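Local coordinates for VP5 (Halorubrum pleomorphic virus 2, PDB 6QGI), which probably drives fusion of the viral envelope with the membrane of its haloarchaeal host, as an envelope protein of a pleomorphic virus, at residues K115-S120 and M177-V182; A122-I127 and L156-S161; E24-D29 and K49-T54; T108-F113 and T167-A172; Y193-G198 and S226-I231. All coordinates share one frame; numbering follows the deposited sequence.

Contact 1: K115-S120 and M177-V182; sequences KTWNES and MSVGTV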
# COMPACT_ATOMS: atom_id res chain seq x y z
N LYS A 115 -6.89 9.32 10.02
CA LYS A 115 -8.00 8.41 10.29
C LYS A 115 -7.50 6.96 10.32
O LYS A 115 -7.98 6.15 11.11
CB LYS A 115 -9.11 8.57 9.24
CG LYS A 115 -10.11 9.66 9.53
CD LYS A 115 -11.14 9.79 8.41
CE LYS A 115 -11.83 11.13 8.43
NZ LYS A 115 -12.71 11.29 9.62
N THR A 116 -6.51 6.65 9.45
CA THR A 116 -5.85 5.34 9.35
C THR A 116 -5.13 5.04 10.67
O THR A 116 -5.20 3.91 11.14
CB THR A 116 -4.90 5.31 8.14
OG1 THR A 116 -5.61 5.70 6.97
CG2 THR A 116 -4.25 3.94 7.92
N TRP A 117 -4.46 6.07 11.26
CA TRP A 117 -3.77 5.98 12.55
C TRP A 117 -4.79 5.87 13.68
O TRP A 117 -4.60 5.07 14.60
CB TRP A 117 -2.82 7.20 12.77
CG TRP A 117 -2.14 7.22 14.12
CD1 TRP A 117 -2.58 7.86 15.24
CD2 TRP A 117 -0.90 6.59 14.47
NE1 TRP A 117 -1.69 7.66 16.27
CE2 TRP A 117 -0.66 6.88 15.84
CE3 TRP A 117 0.02 5.79 13.78
CZ2 TRP A 117 0.47 6.40 16.51
CZ3 TRP A 117 1.14 5.32 14.45
CH2 TRP A 117 1.37 5.64 15.80
N ASN A 118 -5.87 6.68 13.62
CA ASN A 118 -6.95 6.70 14.62
C ASN A 118 -7.65 5.35 14.72
O ASN A 118 -7.84 4.86 15.84
CB ASN A 118 -7.96 7.81 14.30
CG ASN A 118 -7.43 9.18 14.61
OD1 ASN A 118 -6.34 9.35 15.16
ND2 ASN A 118 -8.19 10.20 14.24
N GLU A 119 -7.95 4.70 13.58
CA GLU A 119 -8.57 3.37 13.55
C GLU A 119 -7.66 2.31 14.16
O GLU A 119 -8.16 1.37 14.77
CB GLU A 119 -8.97 2.96 12.12
CG GLU A 119 -10.21 2.08 12.07
CD GLU A 119 -11.47 2.63 12.71
OE1 GLU A 119 -11.70 3.86 12.65
OE2 GLU A 119 -12.24 1.83 13.29
N SER A 120 -6.34 2.48 14.01
CA SER A 120 -5.34 1.58 14.58
C SER A 120 -5.29 1.71 16.12
O SER A 120 -5.25 0.70 16.81
CB SER A 120 -3.97 1.84 13.98
OG SER A 120 -3.96 1.98 12.57
N MET A 177 -8.79 18.37 14.16
CA MET A 177 -9.04 16.94 14.15
C MET A 177 -8.33 16.29 15.34
O MET A 177 -7.16 16.58 15.58
CB MET A 177 -8.54 16.33 12.83
CG MET A 177 -8.90 14.88 12.65
SD MET A 177 -8.14 14.16 11.18
CE MET A 177 -8.79 12.54 11.29
N SER A 178 -9.03 15.43 16.09
CA SER A 178 -8.43 14.72 17.22
C SER A 178 -7.70 13.48 16.69
O SER A 178 -8.26 12.74 15.88
CB SER A 178 -9.49 14.34 18.25
OG SER A 178 -8.89 13.84 19.44
N VAL A 179 -6.44 13.29 17.09
CA VAL A 179 -5.64 12.15 16.66
C VAL A 179 -5.30 11.28 17.87
O VAL A 179 -4.84 11.80 18.90
CB VAL A 179 -4.36 12.54 15.85
CG1 VAL A 179 -3.53 11.30 15.49
CG2 VAL A 179 -4.74 13.30 14.58
N GLY A 180 -5.56 9.98 17.72
CA GLY A 180 -5.32 8.97 18.74
C GLY A 180 -3.86 8.85 19.12
O GLY A 180 -2.99 9.06 18.27
N THR A 181 -3.58 8.56 20.41
CA THR A 181 -2.20 8.43 20.87
C THR A 181 -1.91 7.08 21.50
O THR A 181 -2.77 6.50 22.17
CB THR A 181 -1.81 9.53 21.88
OG1 THR A 181 -2.59 9.42 23.07
CG2 THR A 181 -1.88 10.93 21.29
N VAL A 182 -0.69 6.60 21.27
CA VAL A 182 -0.14 5.38 21.87
C VAL A 182 0.62 5.87 23.11
O VAL A 182 1.58 6.62 22.98
CB VAL A 182 0.72 4.54 20.89
CG1 VAL A 182 1.22 3.27 21.55
CG2 VAL A 182 -0.06 4.22 19.62
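Two neighbouring side chains of helix 91-133, Trp117 and Asn118, reach across to the strand backbone where it breaks at Gly180. The tight part lies here. Asn118, with CG beside its backbone N and the amide turned by a chi2 of only -6°, spans two peptide groups: OD1 takes the N-H of Gly180 in a short, nearly straight bond (2.7 Å from Gly180 N), the donor standing above the amide carbonyl plane, while ND2 donates to Ser178 O at 3.0 Å along a more bent path. Trp117, its CG anti to the backbone N (chi1 176°), sends NE1 to Gly180 O, 2.8 Å away and in the plane of the indole. Both polar groups of Gly180 are thus bound by adjacent residues of the helix. Around these bonds Val179 CG1 packs 3.6 Å from Trp117 CD1, and Val182 CG2 touches Trp117 CZ2 of the benzo ring obliquely, 3.8 Å away. The ring also lies edge-to-face with Trp228, which extends this buried layer. Toward solvent the contact loosens. Extended Met177 brings its CE methyl to 3.6 Å from Lys115 CG, the two chains crossing at about a right angle, and Lys115 is exposed. These bonds fix helix 91-133 to the antiparallel sheet at the break in strand 176-186, a helix-on-sheet packing within the envelope protein N-terminal family region.

Contact 2: A122-I127 and L156-S161; sequences AELDSI and LLANPS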
# COMPACT_ATOMS: atom_id res chain seq x y z
N ALA A 122 -7.72 3.11 18.07
CA ALA A 122 -9.06 2.71 18.54
C ALA A 122 -9.16 1.19 18.69
O ALA A 122 -9.67 0.69 19.70
CB ALA A 122 -10.12 3.21 17.57
N GLU A 123 -8.65 0.45 17.68
CA GLU A 123 -8.60 -1.01 17.64
C GLU A 123 -7.68 -1.54 18.74
O GLU A 123 -8.01 -2.54 19.38
CB GLU A 123 -8.12 -1.48 16.27
CG GLU A 123 -8.25 -2.96 16.00
CD GLU A 123 -7.67 -3.34 14.66
OE1 GLU A 123 -8.41 -3.93 13.84
OE2 GLU A 123 -6.47 -3.06 14.42
N LEU A 124 -6.54 -0.85 18.97
CA LEU A 124 -5.58 -1.19 20.01
C LEU A 124 -6.23 -1.02 21.38
O LEU A 124 -6.04 -1.88 22.24
CB LEU A 124 -4.29 -0.34 19.90
CG LEU A 124 -3.20 -0.57 20.97
CD1 LEU A 124 -2.63 -1.99 20.92
CD2 LEU A 124 -2.08 0.45 20.85
N ASP A 125 -7.03 0.06 21.56
CA ASP A 125 -7.73 0.34 22.81
C ASP A 125 -8.70 -0.79 23.15
O ASP A 125 -8.73 -1.23 24.31
CB ASP A 125 -8.46 1.69 22.75
CG ASP A 125 -9.09 2.11 24.07
OD1 ASP A 125 -8.39 2.05 25.12
OD2 ASP A 125 -10.28 2.51 24.06
N SER A 126 -9.45 -1.30 22.14
CA SER A 126 -10.38 -2.41 22.32
C SER A 126 -9.64 -3.75 22.48
O SER A 126 -10.19 -4.65 23.10
CB SER A 126 -11.41 -2.47 21.19
OG SER A 126 -10.81 -2.51 19.91
N ILE A 127 -8.37 -3.86 22.00
CA ILE A 127 -7.53 -5.04 22.22
C ILE A 127 -7.15 -5.05 23.70
O ILE A 127 -7.42 -6.04 24.40
CB ILE A 127 -6.27 -5.10 21.30
CG1 ILE A 127 -6.62 -5.49 19.85
CG2 ILE A 127 -5.20 -6.05 21.87
CD1 ILE A 127 -5.64 -4.94 18.79
N LEU A 156 1.00 0.02 28.88
CA LEU A 156 0.83 0.32 27.46
C LEU A 156 -0.64 0.66 27.28
O LEU A 156 -1.50 -0.19 27.53
CB LEU A 156 1.29 -0.86 26.57
CG LEU A 156 0.93 -0.83 25.08
CD1 LEU A 156 1.67 0.27 24.33
CD2 LEU A 156 1.20 -2.17 24.44
N LEU A 157 -0.93 1.93 26.94
CA LEU A 157 -2.30 2.42 26.80
C LEU A 157 -2.55 3.05 25.43
O LEU A 157 -1.62 3.47 24.75
CB LEU A 157 -2.63 3.42 27.92
CG LEU A 157 -2.57 2.88 29.37
CD1 LEU A 157 -2.59 4.00 30.37
CD2 LEU A 157 -3.67 1.87 29.65
N ALA A 158 -3.82 3.09 25.02
CA ALA A 158 -4.25 3.67 23.75
C ALA A 158 -5.40 4.63 24.01
O ALA A 158 -6.41 4.25 24.61
CB ALA A 158 -4.65 2.58 22.77
N ASN A 159 -5.21 5.89 23.61
CA ASN A 159 -6.20 6.95 23.80
C ASN A 159 -6.81 7.31 22.44
O ASN A 159 -6.17 8.03 21.67
CB ASN A 159 -5.56 8.16 24.47
CG ASN A 159 -4.72 7.78 25.66
OD1 ASN A 159 -5.24 7.52 26.75
ND2 ASN A 159 -3.42 7.74 25.48
N PRO A 160 -8.00 6.76 22.09
CA PRO A 160 -8.58 7.04 20.76
C PRO A 160 -8.99 8.50 20.58
O PRO A 160 -9.23 9.19 21.58
CB PRO A 160 -9.82 6.13 20.70
CG PRO A 160 -9.66 5.16 21.80
CD PRO A 160 -8.88 5.86 22.86
N SER A 161 -9.10 8.96 19.31
CA SER A 161 -9.52 10.33 18.98
C SER A 161 -10.78 10.69 19.78
O SER A 161 -11.70 9.87 19.89
CB SER A 161 -9.76 10.48 17.48
OG SER A 161 -10.78 9.63 17.00
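Leu124 and Asp125 of helix 91-133 point toward the strand, and both hold CG anti to the backbone N. Leu124 (chi1 178°, chi2 63°) lays its CD2 branch 3.9 Å from Ala158 CB. That methyl also sits against the helix backbone, 3.7 Å from Asp125 N, so the small side chain lets strand and helix come close. Asp125, with the carboxylate turned to a chi2 of 48°, crosses the pyrrolidine ring of Pro160 at about a right angle; OD2 lies 3.5 Å from Pro160 CG. Its other oxygen, OD1, comes to 3.0 Å from Ala158 O. Both atoms are acceptors and form no hydrogen bond, so this approach is probably electrostatically unfavourable and might raise the tendency of the carboxylate to take up a proton. One turn earlier, Ala122 meets Pro160 CB through plain carbon contact. Pro160 follows directly on the strand and lays CB and CG against the helix. Strand 155-159 pairs antiparallel with strand 176-186 on one side, through backbone bonds of Leu157 to Glu183 and Asn159 to Thr181, while on another flank of helix 91-133 Ile127 packs against Val44 and Thr47 of helix 37-60.

Contact 3: E24-D29 and K49-T54; sequences EIVGSD and KTRKST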
# COMPACT_ATOMS: atom_id res chain seq x y z
N GLU A 24 -11.99 4.90 1.96
CA GLU A 24 -12.67 4.05 2.94
C GLU A 24 -11.62 3.33 3.77
O GLU A 24 -10.87 2.50 3.24
CB GLU A 24 -13.63 3.06 2.26
CG GLU A 24 -14.86 3.73 1.69
CD GLU A 24 -15.85 2.84 0.95
OE1 GLU A 24 -15.54 1.65 0.73
OE2 GLU A 24 -16.94 3.34 0.59
N ILE A 25 -11.54 3.68 5.06
CA ILE A 25 -10.58 3.09 5.99
C ILE A 25 -11.14 1.77 6.54
O ILE A 25 -12.35 1.66 6.80
CB ILE A 25 -10.17 4.11 7.10
CG1 ILE A 25 -9.22 5.18 6.50
CG2 ILE A 25 -9.50 3.43 8.31
CD1 ILE A 25 -9.14 6.42 7.19
N VAL A 26 -10.26 0.76 6.67
CA VAL A 26 -10.58 -0.57 7.20
C VAL A 26 -10.89 -0.41 8.70
O VAL A 26 -10.00 -0.07 9.49
CB VAL A 26 -9.42 -1.58 6.93
CG1 VAL A 26 -9.69 -2.93 7.58
CG2 VAL A 26 -9.18 -1.75 5.43
N GLY A 27 -12.15 -0.63 9.05
CA GLY A 27 -12.66 -0.52 10.41
C GLY A 27 -11.99 -1.44 11.40
O GLY A 27 -11.48 -2.50 11.03
N SER A 28 -11.98 -1.02 12.69
CA SER A 28 -11.41 -1.75 13.81
C SER A 28 -12.03 -3.16 13.91
O SER A 28 -13.24 -3.31 13.80
CB SER A 28 -11.62 -0.97 15.11
OG SER A 28 -11.49 -1.73 16.29
N ASP A 29 -11.17 -4.19 14.04
CA ASP A 29 -11.57 -5.59 14.16
C ASP A 29 -10.80 -6.25 15.31
O ASP A 29 -10.06 -7.22 15.12
CB ASP A 29 -11.35 -6.34 12.83
CG ASP A 29 -11.86 -7.77 12.79
OD1 ASP A 29 -12.54 -8.20 13.78
OD2 ASP A 29 -11.59 -8.47 11.80
N LYS A 49 -1.38 -8.01 12.86
CA LYS A 49 -0.73 -8.39 11.59
C LYS A 49 -1.50 -7.82 10.42
O LYS A 49 -0.88 -7.33 9.47
CB LYS A 49 -0.62 -9.93 11.48
CG LYS A 49 0.27 -10.41 10.35
CD LYS A 49 0.19 -11.92 10.20
CE LYS A 49 1.31 -12.46 9.35
NZ LYS A 49 1.97 -13.62 9.99
N THR A 50 -2.84 -7.89 10.48
CA THR A 50 -3.73 -7.37 9.45
C THR A 50 -3.70 -5.85 9.47
O THR A 50 -3.66 -5.24 8.41
CB THR A 50 -5.14 -7.94 9.62
OG1 THR A 50 -5.04 -9.36 9.74
CG2 THR A 50 -6.06 -7.60 8.45
N ARG A 51 -3.67 -5.23 10.67
CA ARG A 51 -3.60 -3.78 10.81
C ARG A 51 -2.29 -3.25 10.23
O ARG A 51 -2.32 -2.27 9.49
CB ARG A 51 -3.76 -3.32 12.27
CG ARG A 51 -3.85 -1.79 12.47
CD ARG A 51 -4.95 -1.11 11.65
NE ARG A 51 -6.28 -1.57 12.05
CZ ARG A 51 -7.41 -1.25 11.42
NH1 ARG A 51 -7.38 -0.46 10.35
NH2 ARG A 51 -8.57 -1.72 11.85
N LYS A 52 -1.15 -3.92 10.53
CA LYS A 52 0.18 -3.56 10.04
C LYS A 52 0.22 -3.66 8.52
O LYS A 52 0.82 -2.81 7.87
CB LYS A 52 1.25 -4.48 10.66
CG LYS A 52 2.68 -4.01 10.40
CD LYS A 52 3.60 -5.20 10.22
CE LYS A 52 5.04 -4.79 10.03
NZ LYS A 52 5.29 -4.15 8.71
N SER A 53 -0.43 -4.70 7.95
CA SER A 53 -0.49 -4.93 6.52
C SER A 53 -1.34 -3.86 5.82
O SER A 53 -0.87 -3.32 4.83
CB SER A 53 -1.03 -6.32 6.21
OG SER A 53 -0.78 -6.64 4.86
N THR A 54 -2.55 -3.53 6.34
CA THR A 54 -3.43 -2.51 5.74
C THR A 54 -2.84 -1.09 5.91
O THR A 54 -3.06 -0.25 5.04
CB THR A 54 -4.87 -2.58 6.28
OG1 THR A 54 -4.89 -2.33 7.69
CG2 THR A 54 -5.57 -3.90 5.97
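Arg51 projects from helix 37-60 toward the loop at 24-29 and meets its backbone end-on, with the two terminal nitrogens leading. Its CG is anti to the backbone N (chi1 -174°), but the chain then folds at chi2 and chi3 (55° and 64°), which brings the guanidinium across to the carbonyls of Val26 and Gly27. Val26 O lies in the guanidinium plane and accepts from both nitrogens: NH1 makes the shorter and straighter bond, 2.8 Å to Val26 O and in the plane of that carbonyl, whereas NH2, 3.2 Å from Val26 O, comes from above the carbonyl plane. NH2 also makes a weak bond to Gly27 O at 3.1 Å. The third nitrogen, NE, forms a salt bridge with Glu123 of helix 91-133, whose other carboxylate oxygen accepts from Asp29 N; the charge of this buried arginine is thus probably balanced. Val26 O, helped by the weak bond to Gly27 O, and the Glu123 salt bridge at NE together probably hold the guanidinium plane. Beside these polar bonds, the side chain of Val26 points toward the helix and sets its CG2 methyl 4.2 Å from Thr54 CG2. Thr54 OG1 is turned instead to its own helix, donating to Arg51 O at 3.1 Å. Val26 and Gly27 are exposed, so the loop lies at the surface over a more buried guanidinium. The arginine-to-carbonyl bonds, with the Glu123 salt bridge, hold the irregular loop before helix 37-60 onto the pair of helices 37-60 and 91-133.

Contact 4: T108-F113 and T167-A172; sequences TVQSNF and TSFTLA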
# COMPACT_ATOMS: atom_id res chain seq x y z
N THR A 108 -7.95 16.64 2.93
CA THR A 108 -8.46 15.32 2.57
C THR A 108 -7.34 14.28 2.65
O THR A 108 -7.60 13.15 3.03
CB THR A 108 -9.13 15.36 1.19
OG1 THR A 108 -10.11 16.39 1.18
CG2 THR A 108 -9.80 14.05 0.81
N VAL A 109 -6.08 14.68 2.34
CA VAL A 109 -4.92 13.78 2.41
C VAL A 109 -4.55 13.59 3.89
O VAL A 109 -4.44 12.44 4.32
CB VAL A 109 -3.72 14.26 1.54
CG1 VAL A 109 -2.50 13.36 1.73
CG2 VAL A 109 -4.11 14.33 0.07
N GLN A 110 -4.41 14.69 4.66
CA GLN A 110 -4.08 14.66 6.09
C GLN A 110 -5.11 13.87 6.89
O GLN A 110 -4.73 13.07 7.75
CB GLN A 110 -3.98 16.07 6.68
CG GLN A 110 -2.78 16.88 6.24
CD GLN A 110 -2.95 18.34 6.57
OE1 GLN A 110 -4.04 18.92 6.44
NE2 GLN A 110 -1.88 18.97 7.01
N SER A 111 -6.42 14.09 6.61
CA SER A 111 -7.52 13.41 7.29
C SER A 111 -7.47 11.92 7.06
O SER A 111 -7.61 11.18 8.02
CB SER A 111 -8.88 13.96 6.83
OG SER A 111 -8.96 15.34 7.10
N ASN A 112 -7.25 11.48 5.81
CA ASN A 112 -7.17 10.05 5.48
C ASN A 112 -6.02 9.38 6.20
O ASN A 112 -6.20 8.29 6.74
CB ASN A 112 -7.02 9.85 3.97
CG ASN A 112 -8.28 10.12 3.19
OD1 ASN A 112 -9.41 9.92 3.66
ND2 ASN A 112 -8.11 10.59 1.97
N PHE A 113 -4.85 10.05 6.25
CA PHE A 113 -3.64 9.58 6.90
C PHE A 113 -3.84 9.46 8.42
O PHE A 113 -3.38 8.50 9.03
CB PHE A 113 -2.48 10.54 6.57
CG PHE A 113 -1.17 10.27 7.27
CD1 PHE A 113 -0.29 9.32 6.78
CD2 PHE A 113 -0.78 11.01 8.38
CE1 PHE A 113 0.93 9.08 7.42
CE2 PHE A 113 0.43 10.77 9.01
CZ PHE A 113 1.28 9.81 8.52
N THR A 167 -4.22 13.91 20.89
CA THR A 167 -3.70 15.21 20.44
C THR A 167 -4.69 15.88 19.47
O THR A 167 -5.49 15.19 18.84
CB THR A 167 -2.31 15.02 19.78
OG1 THR A 167 -1.55 14.09 20.55
CG2 THR A 167 -1.52 16.33 19.67
N SER A 168 -4.66 17.21 19.39
CA SER A 168 -5.51 17.97 18.48
C SER A 168 -4.63 18.54 17.37
O SER A 168 -3.67 19.26 17.64
CB SER A 168 -6.26 19.07 19.22
OG SER A 168 -7.30 19.59 18.40
N PHE A 169 -4.92 18.15 16.12
CA PHE A 169 -4.15 18.58 14.95
C PHE A 169 -4.95 19.55 14.10
O PHE A 169 -6.11 19.28 13.77
CB PHE A 169 -3.72 17.36 14.11
CG PHE A 169 -2.96 17.70 12.85
CD1 PHE A 169 -1.61 18.03 12.90
CD2 PHE A 169 -3.59 17.68 11.61
CE1 PHE A 169 -0.91 18.35 11.74
CE2 PHE A 169 -2.88 17.98 10.45
CZ PHE A 169 -1.54 18.31 10.52
N THR A 170 -4.32 20.65 13.71
CA THR A 170 -4.94 21.66 12.86
C THR A 170 -4.65 21.29 11.40
O THR A 170 -3.49 21.23 10.99
CB THR A 170 -4.47 23.08 13.23
OG1 THR A 170 -4.52 23.24 14.65
CG2 THR A 170 -5.31 24.16 12.56
N LEU A 171 -5.72 21.04 10.62
CA LEU A 171 -5.62 20.69 9.20
C LEU A 171 -5.32 21.93 8.36
O LEU A 171 -5.43 23.05 8.86
CB LEU A 171 -6.91 20.00 8.74
CG LEU A 171 -7.25 18.68 9.44
CD1 LEU A 171 -8.71 18.33 9.30
CD2 LEU A 171 -6.40 17.54 8.92
N ALA A 172 -4.92 21.73 7.08
CA ALA A 172 -4.61 22.81 6.15
C ALA A 172 -5.81 23.74 5.97
O ALA A 172 -5.63 24.96 5.85
CB ALA A 172 -4.19 22.24 4.81
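Gln110 leaves helix 91-133 with CG anti to its carbonyl carbon (chi1 -71°) and then runs extended (chi2 165°), so that its amide stands off the helix and arrives between Phe169 and Ala172. Phe169 in turn has CG anti to the backbone N, which sends its ring from the strand toward the same amide. The two flat groups are almost perpendicular, with 86° between amide and ring planes, and they meet at the ring edge: NE2 of Gln110 lies 3.6 Å from Phe169 CZ, near the plane of the ring. The other end of the amide is hydrogen-bonded. OE1 accepts the N-H of Ala172 at 3.0 Å from Ala172 N, in the carbonyl plane and on a lone pair, along a nearly straight path. Because Gln110 and Ala172 are both buried, this bond satisfies a backbone N-H just beyond the end of strand 167-170, where the chain turns into loop. Helix 91-133 here lies against the antiparallel four-stranded sheet of the N-terminal family region, in which Phe169 is joined to Met177 of strand 176-186 by backbone bonds. Leu171, with CG beside its backbone N, touches both Gln110 and Ser111. Its CD2 branch rests 3.6 Å from Gln110 CB. The CD1 branch lies 3.7 Å from Ser111 OG, a hydroxyl hydrogen-bonded to Thr107 O one turn back on the helix and thus only in packing contact with the leucine. The methyl of Ala172 comes to 3.7 Å from Gln110 OE1 and also touches Leu239 and Arg243 of helix 225-253.

Contact 5: Y193-G198 and S226-I231; sequences YDPMSG and SNWKPI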
# COMPACT_ATOMS: atom_id res chain seq x y z
N TYR A 193 2.47 8.88 21.65
CA TYR A 193 2.90 8.74 20.26
C TYR A 193 1.76 8.97 19.30
O TYR A 193 0.68 8.41 19.47
CB TYR A 193 3.50 7.35 19.97
CG TYR A 193 4.61 6.90 20.91
CD1 TYR A 193 5.58 7.78 21.36
CD2 TYR A 193 4.72 5.55 21.27
CE1 TYR A 193 6.61 7.35 22.19
CE2 TYR A 193 5.76 5.11 22.07
CZ TYR A 193 6.70 6.02 22.53
OH TYR A 193 7.70 5.58 23.36
N ASP A 194 2.04 9.76 18.26
CA ASP A 194 1.11 10.07 17.18
C ASP A 194 1.95 10.34 15.91
O ASP A 194 3.17 10.51 16.04
CB ASP A 194 0.18 11.26 17.56
CG ASP A 194 0.87 12.57 17.91
OD1 ASP A 194 2.10 12.61 17.88
OD2 ASP A 194 0.18 13.54 18.19
N PRO A 195 1.39 10.35 14.68
CA PRO A 195 2.23 10.57 13.49
C PRO A 195 2.95 11.93 13.43
O PRO A 195 3.93 12.05 12.70
CB PRO A 195 1.24 10.44 12.33
CG PRO A 195 0.09 9.70 12.87
CD PRO A 195 -0.02 10.11 14.29
N MET A 196 2.47 12.91 14.21
CA MET A 196 3.07 14.27 14.21
C MET A 196 4.27 14.36 15.16
O MET A 196 5.29 14.94 14.75
CB MET A 196 2.03 15.32 14.61
CG MET A 196 0.79 15.32 13.73
SD MET A 196 -0.37 14.00 14.17
CE MET A 196 -1.35 14.83 15.42
N SER A 197 4.15 13.83 16.38
CA SER A 197 5.23 13.91 17.36
C SER A 197 6.28 12.81 17.18
O SER A 197 7.46 13.05 17.45
CB SER A 197 4.67 13.85 18.78
OG SER A 197 4.31 12.54 19.19
N GLY A 198 5.85 11.64 16.73
CA GLY A 198 6.72 10.48 16.57
C GLY A 198 7.13 9.93 17.93
O GLY A 198 6.38 10.05 18.90
N SER A 226 7.67 6.20 14.53
CA SER A 226 8.93 6.41 13.80
C SER A 226 8.77 6.16 12.30
O SER A 226 9.60 6.63 11.52
CB SER A 226 10.01 5.47 14.32
OG SER A 226 10.60 5.99 15.49
N ASN A 227 7.74 5.38 11.90
CA ASN A 227 7.45 5.06 10.50
C ASN A 227 6.40 6.01 9.91
O ASN A 227 6.32 6.16 8.70
CB ASN A 227 6.97 3.61 10.37
CG ASN A 227 8.03 2.57 10.63
OD1 ASN A 227 9.24 2.86 10.64
ND2 ASN A 227 7.60 1.34 10.81
N TRP A 228 5.62 6.67 10.78
CA TRP A 228 4.57 7.61 10.42
C TRP A 228 5.08 9.06 10.40
O TRP A 228 4.62 9.85 9.57
CB TRP A 228 3.39 7.46 11.39
CG TRP A 228 2.63 6.18 11.23
CD1 TRP A 228 3.05 4.92 11.58
CD2 TRP A 228 1.32 6.03 10.67
NE1 TRP A 228 2.07 4.00 11.27
CE2 TRP A 228 1.00 4.66 10.71
CE3 TRP A 228 0.38 6.93 10.15
CZ2 TRP A 228 -0.23 4.16 10.25
CZ3 TRP A 228 -0.83 6.44 9.68
CH2 TRP A 228 -1.12 5.07 9.73
N LYS A 229 6.04 9.40 11.29
CA LYS A 229 6.65 10.73 11.39
C LYS A 229 7.33 11.16 10.06
O LYS A 229 7.07 12.30 9.65
CB LYS A 229 7.65 10.82 12.57
CG LYS A 229 8.38 12.15 12.72
CD LYS A 229 7.44 13.31 13.01
CE LYS A 229 8.19 14.55 13.40
NZ LYS A 229 7.32 15.75 13.31
N PRO A 230 8.15 10.33 9.35
CA PRO A 230 8.72 10.81 8.08
C PRO A 230 7.65 11.11 7.02
O PRO A 230 7.83 12.07 6.27
CB PRO A 230 9.61 9.64 7.63
CG PRO A 230 9.85 8.85 8.85
CD PRO A 230 8.59 8.96 9.63
N ILE A 231 6.55 10.32 6.98
CA ILE A 231 5.45 10.53 6.02
C ILE A 231 4.72 11.85 6.35
O ILE A 231 4.46 12.62 5.42
CB ILE A 231 4.47 9.33 5.94
CG1 ILE A 231 5.22 8.02 5.64
CG2 ILE A 231 3.38 9.58 4.88
CD1 ILE A 231 4.49 6.78 6.01
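The chain turns tightly after Asp194, with helical angles at 195-197 and a positive phi of 70° at Gly198, and its backbone comes nearest to that of helix 225-253 at Pro195 and Trp228, whose CA atoms are 4.9 Å apart. The turn is held by an Asx motif: Asp194 OD1 accepts from both the backbone N and OG of Ser197, each meeting it from above the carboxylate plane. Pro195 and Trp228 lie side by side and point the same way, their CB atoms 3.8 Å apart, while Pro195 CG comes to 3.9 Å from CE3 of the indole. Lys229 has CG anti to the backbone N (chi1 178°) and bends at chi2 (63°) before running on extended. Its ammonium thereby reaches Met196 O, 2.6 Å from NZ and nearly along the C=O axis. At the root of the same side chain, Lys229 CA makes a CA-H...O contact of 3.3 Å with Pro195 O, and CB lies 4.1 Å from Gly198 CA. NZ has a second partner in the carboxylate of Asp233, one turn on. Two successive carbonyls of the turn are thus met by one lysine, and the ammonium, shared between a carbonyl and an acidic group, is probably kept charged.

In the fold
All five contacts fall within the envelope protein N-terminal family region. Contacts 4, 1 and 2 follow one another along helix 91-133 and join it to one antiparallel sheet, through strands 167-170, 176-186 and 155-159; the centres of contacts 4 and 1 are about 10 Å apart, those of 1 and 2 about 9 Å. Along the chain contact 2 is nested within the loop closed by contact 1, whereas contacts 1 and 4 cross. Contact 3 closes first and meets the same helix through Glu119 and Glu123. Contact 5 closes last, bringing helix 225-253 against Trp117 and Phe113. Helix 91-133 is thus the shared spine linking sheet, loop and neighbouring helices.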